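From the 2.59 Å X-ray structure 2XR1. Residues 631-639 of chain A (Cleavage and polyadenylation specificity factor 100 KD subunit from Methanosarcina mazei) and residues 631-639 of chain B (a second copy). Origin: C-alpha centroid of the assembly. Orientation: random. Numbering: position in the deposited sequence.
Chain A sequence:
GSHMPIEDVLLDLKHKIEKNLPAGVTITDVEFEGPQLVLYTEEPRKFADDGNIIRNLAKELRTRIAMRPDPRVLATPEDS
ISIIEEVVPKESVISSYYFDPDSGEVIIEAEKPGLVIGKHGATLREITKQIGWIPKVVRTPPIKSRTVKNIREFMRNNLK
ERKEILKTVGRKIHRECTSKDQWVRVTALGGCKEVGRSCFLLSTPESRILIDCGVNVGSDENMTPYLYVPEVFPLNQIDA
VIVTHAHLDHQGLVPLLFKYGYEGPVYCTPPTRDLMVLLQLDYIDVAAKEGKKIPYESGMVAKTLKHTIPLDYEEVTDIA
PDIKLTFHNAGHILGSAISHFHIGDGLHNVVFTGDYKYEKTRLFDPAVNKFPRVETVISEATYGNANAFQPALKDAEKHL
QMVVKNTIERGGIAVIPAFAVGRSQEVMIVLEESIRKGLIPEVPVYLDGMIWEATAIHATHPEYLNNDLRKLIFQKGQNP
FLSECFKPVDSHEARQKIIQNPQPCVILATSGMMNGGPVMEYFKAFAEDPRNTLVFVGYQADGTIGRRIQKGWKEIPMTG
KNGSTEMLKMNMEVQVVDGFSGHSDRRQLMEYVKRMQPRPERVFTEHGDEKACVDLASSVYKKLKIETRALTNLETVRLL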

# COMPACT_ATOMS: atom_id res chain seq x y z
N LEU A 631 -2.47 14.40 3.08
CA LEU A 631 -2.51 12.95 3.09
C LEU A 631 -3.86 12.49 3.58
O LEU A 631 -4.56 13.24 4.23
N THR A 632 -4.22 11.26 3.23
CA THR A 632 -5.45 10.60 3.70
C THR A 632 -5.05 9.29 4.37
O THR A 632 -4.15 8.63 3.91
N ASN A 633 -5.71 8.93 5.47
CA ASN A 633 -5.42 7.68 6.13
C ASN A 633 -5.67 6.57 5.14
O ASN A 633 -6.69 6.55 4.43
N LEU A 634 -4.70 5.66 5.09
CA LEU A 634 -4.68 4.43 4.27
C LEU A 634 -4.30 4.62 2.81
O LEU A 634 -4.31 3.66 2.09
N GLU A 635 -3.94 5.84 2.40
CA GLU A 635 -3.37 6.08 1.07
C GLU A 635 -1.87 5.88 1.15
O GLU A 635 -1.27 5.99 2.23
N THR A 636 -1.24 5.51 0.04
CA THR A 636 0.21 5.41 0.00
C THR A 636 0.61 6.27 -1.13
O THR A 636 0.01 6.17 -2.18
N VAL A 637 1.61 7.09 -0.91
CA VAL A 637 2.15 8.02 -1.91
C VAL A 637 3.60 7.58 -2.26
O VAL A 637 4.36 7.18 -1.39
N ARG A 638 3.96 7.67 -3.53
CA ARG A 638 5.26 7.29 -3.97
C ARG A 638 6.13 8.52 -4.13
O ARG A 638 5.78 9.46 -4.86
N LEU A 639 7.28 8.50 -3.46
CA LEU A 639 8.23 9.59 -3.46
C LEU A 639 9.28 9.46 -4.56
O LEU A 639 9.84 10.46 -5.00
N LEU B 631 -3.21 7.26 -11.88
CA LEU B 631 -2.60 6.41 -10.85
C LEU B 631 -1.09 6.27 -11.08
O LEU B 631 -0.59 6.54 -12.16
N THR B 632 -0.37 5.92 -10.01
CA THR B 632 1.07 5.68 -10.06
C THR B 632 1.33 4.29 -9.54
O THR B 632 0.70 3.88 -8.58
N ASN B 633 2.23 3.54 -10.16
CA ASN B 633 2.56 2.21 -9.62
C ASN B 633 3.02 2.35 -8.18
O ASN B 633 3.83 3.19 -7.90
N LEU B 634 2.44 1.55 -7.30
CA LEU B 634 2.77 1.44 -5.88
C LEU B 634 2.14 2.45 -4.96
O LEU B 634 2.42 2.42 -3.79
N GLU B 635 1.26 3.30 -5.48
CA GLU B 635 0.40 4.16 -4.68
C GLU B 635 -0.92 3.46 -4.36
O GLU B 635 -1.34 2.57 -5.09
N THR B 636 -1.53 3.80 -3.25
CA THR B 636 -2.82 3.25 -2.86
C THR B 636 -3.74 4.44 -2.64
O THR B 636 -3.45 5.35 -1.92
N VAL B 637 -4.90 4.39 -3.25
CA VAL B 637 -5.89 5.42 -3.12
C VAL B 637 -7.10 4.90 -2.32
O VAL B 637 -7.57 3.78 -2.51
N ARG B 638 -7.62 5.74 -1.43
CA ARG B 638 -8.79 5.36 -0.65
C ARG B 638 -10.08 5.85 -1.31
O ARG B 638 -10.19 6.99 -1.73
N LEU B 639 -11.02 4.94 -1.45
CA LEU B 639 -12.28 5.20 -2.10
C LEU B 639 -13.37 5.51 -1.08
O LEU B 639 -14.36 6.15 -1.40

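The two copies meet through a single antiparallel bridge at T636, where each backbone amide donates to the other chain's carbonyl: T636(A) N to T636(B) O and T636(B) N to T636(A) O are both 3.0 Å. The threonine side chains (chi1 m) point sideways from this center. Their hydroxyls face each other without bonding, T636(A) OG1 lying 3.7 Å from T636(B) OG1, and each is satisfied elsewhere in the structure.

Beyond this pair, side chains take over the polar pairing. The CA-to-CB bond of E635 points sideways, but its end reaches the partner strand, with chi1 m and chi3 near -45°. E635(A) OE2 accepts from R638(B) N at 2.8 Å, and E635(B) OE2 from R638(A) N at 2.6 Å. A carboxylate thus occupies the position next to an amide that the short bridge leaves without a backbone acceptor from the other stretch. V637 (chi1 t) points away overall, yet V637(A) CG1 still lies 3.7 Å from E635(B) OE2.

R638 points toward the opposite stretch in a nearly fully extended conformation, with chi1 to chi3 all t, and buries the most area of any residue here. Its NH1 reaches the type II turn spanning T632 to E635: R638(B) NH1 donates to N633(A) O at 3.0 Å, and R638(A) NH1 to N633(B) O at 3.1 Å. The carbonyl sits at the guanidinium edge, suited to an in-plane N-H, while CD1 of the partner's L634 (m, t) covers one face. The aliphatic part packs on T632 (chi1 m), with R638(A) CD 3.9 Å from T632(B) CG2. NE and NH2 are satisfied just outside the stretches. One water accepts from N633(A) ND2 at 2.8 Å and R638(B) NH1 at 3.2 Å, linking the two side chains.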

# COMPACT_ATOMS: atom_id res chain seq x y z
CB LEU A 631 -1.39 12.39 3.99
CG LEU A 631 0.06 12.61 3.50
CD1 LEU A 631 1.06 12.02 4.45
CD2 LEU A 631 0.29 11.99 2.08
CB THR A 632 -6.43 10.33 2.53
OG1 THR A 632 -6.98 11.57 2.07
CG2 THR A 632 -7.60 9.40 2.92
CB ASN A 633 -6.28 7.45 7.37
CG ASN A 633 -5.91 8.33 8.54
OD1 ASN A 633 -4.82 8.88 8.63
ND2 ASN A 633 -6.86 8.46 9.46
CB LEU A 634 -6.00 3.63 4.38
CG LEU A 634 -6.35 3.09 5.79
CD1 LEU A 634 -7.68 2.37 5.75
CD2 LEU A 634 -5.27 2.17 6.37
CB GLU A 635 -3.74 7.48 0.55
CG GLU A 635 -5.29 7.70 0.41
CD GLU A 635 -5.72 8.71 -0.68
OE1 GLU A 635 -5.14 9.82 -0.72
OE2 GLU A 635 -6.65 8.39 -1.48
CB THR A 636 0.75 3.95 -0.26
OG1 THR A 636 0.27 3.07 0.76
CG2 THR A 636 2.27 3.87 -0.22
CB VAL A 637 2.16 9.42 -1.31
CG1 VAL A 637 3.14 10.31 -2.03
CG2 VAL A 637 0.77 9.97 -1.33
CB ARG A 638 5.17 6.55 -5.28
CG ARG A 638 6.51 6.01 -5.73
CD ARG A 638 6.33 5.06 -6.88
NE ARG A 638 7.59 4.59 -7.41
CZ ARG A 638 7.72 3.78 -8.46
NH1 ARG A 638 6.64 3.34 -9.11
NH2 ARG A 638 8.91 3.42 -8.88
CB LEU A 639 8.91 9.60 -2.12
CG LEU A 639 8.18 10.37 -1.03
CD1 LEU A 639 6.73 10.18 -1.11
CD2 LEU A 639 8.73 9.97 0.32
CB LEU B 631 -3.27 5.04 -10.82
CG LEU B 631 -4.75 4.98 -10.46
CD1 LEU B 631 -5.27 3.54 -10.53
CD2 LEU B 631 -4.97 5.55 -9.07
CB THR B 632 1.85 6.74 -9.23
OG1 THR B 632 1.82 7.99 -9.90
CG2 THR B 632 3.30 6.37 -9.01
CB ASN B 633 3.64 1.51 -10.45
CG ASN B 633 3.15 1.11 -11.80
OD1 ASN B 633 1.95 0.96 -11.99
ND2 ASN B 633 4.04 0.91 -12.73
CB LEU B 634 4.29 1.34 -5.60
CG LEU B 634 5.00 0.13 -6.18
CD1 LEU B 634 6.46 0.25 -5.92
CD2 LEU B 634 4.45 -1.18 -5.60
CB GLU B 635 0.13 5.48 -5.41
CG GLU B 635 1.42 6.27 -5.69
CD GLU B 635 1.28 7.83 -5.71
OE1 GLU B 635 0.30 8.33 -6.30
OE2 GLU B 635 2.17 8.55 -5.15
CB THR B 636 -2.78 2.39 -1.55
OG1 THR B 636 -1.84 1.35 -1.70
CG2 THR B 636 -4.15 1.72 -1.25
CB VAL B 637 -6.33 5.78 -4.51
CG1 VAL B 637 -7.67 6.41 -4.46
CG2 VAL B 637 -5.30 6.68 -5.15
CB ARG B 638 -8.69 5.89 0.74
CG ARG B 638 -9.76 5.36 1.66
CD ARG B 638 -9.45 5.77 3.06
NE ARG B 638 -10.52 5.45 3.97
CZ ARG B 638 -10.47 5.70 5.26
NH1 ARG B 638 -9.40 6.30 5.80
NH2 ARG B 638 -11.47 5.31 6.02
CB LEU B 639 -12.67 3.98 -2.92
CG LEU B 639 -12.08 3.91 -4.33
CD1 LEU B 639 -10.69 4.31 -4.39
CD2 LEU B 639 -12.24 2.50 -4.88
O HOH W 1 -9.37 7.31 8.86